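Local coordinates for endoglucanase (Uncultured bacterium, PDB 3X17), which probably hydrolyses internal beta-1,4-glucosidic bonds of cellulose, as a family 9 endoglucanase with an (alpha/alpha)6-barrel catalytic domain and an N-terminal Ig-like domain, at residues A[276-279]-A[280-284]. Residues are numbered along the deposited sequence; the frame is centred on the assembly and turned at random.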
ATOM      1  N   ALA A 276       9.158  -2.298 -18.237  1.00 30.72           N
ATOM      2  CA  ALA A 276       7.743  -2.043 -18.568  1.00 31.67           C
ATOM      3  C   ALA A 276       7.010  -1.329 -17.405  1.00 30.23           C
ATOM      4  O   ALA A 276       6.295  -0.354 -17.627  1.00 32.82           O
ATOM      5  CB  ALA A 276       7.042  -3.382 -18.908  1.00 29.78           C
ATOM      6  N   LYS A 277       7.229  -1.773 -16.170  1.00 28.75           N
ATOM      7  CA  LYS A 277       6.698  -1.047 -15.011  1.00 29.80           C
ATOM      8  C   LYS A 277       7.131   0.420 -14.999  1.00 31.15           C
ATOM      9  O   LYS A 277       6.311   1.310 -14.799  1.00 29.29           O
ATOM     10  CB  LYS A 277       7.110  -1.682 -13.691  1.00 30.35           C
ATOM     11  CG  LYS A 277       6.323  -2.924 -13.290  1.00 29.97           C
ATOM     12  CD  LYS A 277       7.006  -3.579 -12.089  1.00 26.29           C
ATOM     13  CE  LYS A 277       6.153  -4.658 -11.432  1.00 24.53           C
ATOM     14  NZ  LYS A 277       6.395  -5.974 -12.113  1.00 31.89           N
ATOM     15  N   ALA A 278       8.394   0.690 -15.323  1.00 29.84           N
ATOM     16  CA  ALA A 278       8.852   2.066 -15.261  1.00 30.27           C
ATOM     17  C   ALA A 278       8.231   2.836 -16.413  1.00 30.52           C
ATOM     18  O   ALA A 278       7.817   3.971 -16.247  1.00 31.76           O
ATOM     19  CB  ALA A 278      10.376   2.123 -15.323  1.00 30.46           C
ATOM     20  N   ALA A 279       8.137   2.203 -17.579  1.00 30.56           N
ATOM     21  CA  ALA A 279       7.407   2.796 -18.694  1.00 30.76           C
ATOM     22  C   ALA A 279       6.011   3.205 -18.275  1.00 28.96           C
ATOM     23  O   ALA A 279       5.580   4.306 -18.567  1.00 30.62           O
ATOM     24  CB  ALA A 279       7.347   1.839 -19.941  1.00 28.70           C
ATOM     25  N   ALA A 280       5.296   2.308 -17.611  1.00 30.27           N
ATOM     26  CA  ALA A 280       3.902   2.572 -17.256  1.00 30.86           C
ATOM     27  C   ALA A 280       3.823   3.761 -16.285  1.00 31.43           C
ATOM     28  O   ALA A 280       3.054   4.708 -16.488  1.00 32.12           O
ATOM     29  CB  ALA A 280       3.239   1.307 -16.655  1.00 29.07           C
ATOM     30  N   ALA A 281       4.674   3.756 -15.277  1.00 30.65           N
ATOM     31  CA  ALA A 281       4.595   4.791 -14.247  1.00 31.42           C
ATOM     32  C   ALA A 281       4.952   6.143 -14.822  1.00 30.33           C
ATOM     33  O   ALA A 281       4.255   7.131 -14.567  1.00 30.18           O
ATOM     34  CB  ALA A 281       5.483   4.452 -13.064  1.00 32.10           C
ATOM     35  N   TRP A 282       5.998   6.174 -15.643  1.00 29.94           N
ATOM     36  CA  TRP A 282       6.406   7.394 -16.332  1.00 31.01           C
ATOM     37  C   TRP A 282       5.305   7.917 -17.268  1.00 31.00           C
ATOM     38  O   TRP A 282       5.154   9.125 -17.421  1.00 31.71           O
ATOM     39  CB  TRP A 282       7.646   7.158 -17.186  1.00 31.00           C
ATOM     40  CG  TRP A 282       8.913   7.044 -16.426  1.00 33.73           C
ATOM     41  CD1 TRP A 282       9.254   7.705 -15.269  1.00 29.13           C
ATOM     42  CD2 TRP A 282      10.038   6.226 -16.770  1.00 29.75           C
ATOM     43  NE1 TRP A 282      10.502   7.300 -14.850  1.00 33.70           N
ATOM     44  CE2 TRP A 282      11.029   6.439 -15.780  1.00 29.88           C
ATOM     45  CE3 TRP A 282      10.288   5.300 -17.790  1.00 27.39           C
ATOM     46  CZ2 TRP A 282      12.256   5.774 -15.797  1.00 32.10           C
ATOM     47  CZ3 TRP A 282      11.515   4.620 -17.793  1.00 28.44           C
ATOM     48  CH2 TRP A 282      12.483   4.879 -16.827  1.00 27.57           C
ATOM     49  N   ALA A 283       4.691   7.031 -18.041  1.00 30.22           N
ATOM     50  CA  ALA A 283       3.605   7.470 -18.942  1.00 30.36           C
ATOM     51  C   ALA A 283       2.411   8.015 -18.153  1.00 28.50           C
ATOM     52  O   ALA A 283       1.784   8.989 -18.561  1.00 29.40           O
ATOM     53  CB  ALA A 283       3.166   6.353 -19.859  1.00 28.36           C
ATOM     54  N   MET A 284       2.063   7.365 -17.043  1.00 30.69           N
ATOM     55  CA  MET A 284       1.128   7.975 -16.099  1.00 31.83           C
ATOM     56  C   MET A 284       1.531   9.384 -15.654  1.00 31.77           C
ATOM     57  O   MET A 284       0.690  10.246 -15.515  1.00 31.41           O
ATOM     58  CB  MET A 284       0.906   7.080 -14.882  1.00 29.31           C
ATOM     59  CG  MET A 284       0.037   5.889 -15.184  1.00 35.82           C
ATOM     60  SD  MET A 284       0.056   4.722 -13.815  1.00 35.73           S
ATOM     61  CE  MET A 284      -1.139   5.515 -12.730  1.00 33.65           C
TER
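Helix 272-288 of the (alpha/alpha)6 barrel carries an i/i+4 CH-pi contact here, in which the methyl group of Ala-278 lies under the indole of Trp-282 one turn further on. Ala-278 CB sits 3.8 Å from the centroid of the six-membered ring and only 17° off its normal, a true approach over the face; CZ3 is the nearest ring atom, at 3.7 Å. The indole reaches this place because CG stands beside the backbone N and anti to the carbonyl carbon (chi1 -75°), which folds the ring back along the helix over the preceding turn. The same two residues are joined through the main chain, Trp-282 N donating to Ala-278 O at 2.9 Å with a nearly straight N-H...O angle of 168°. Around this pair the alpha-helical ladder is regular: Ala-280 N bonds to Ala-276 O at 2.8 Å, and Ala-281 N to Lys-277 O at 3.0 Å. The small alanines probably allow neighbouring helices to come close: Ala-279 meets Ala-307 of helix 294-312, and Ala-280 touches Trp-342 of helix 337-351. The indole itself lies among Leu-230 and Leu-233 of helix 221-235 and Ala-303 and Ala-304 of helix 294-312, with Phe-234 stacked on it. With Trp-282 cut back to an alanine, a gap would probably open between these helices, and the Ala-278 methyl and the Phe-234 ring would lose their aromatic partner. Lys-277 runs in another direction; its chain, extended as far as CE, ends near a bound calcium ion, where NZ forms a salt bridge with the calcium ligand Asp-339 and a hydrogen bond with Gln-273. One residue on from Trp-282, Ala-283 N adds the next rung of the ladder, bonding to Ala-279 O at 2.9 Å.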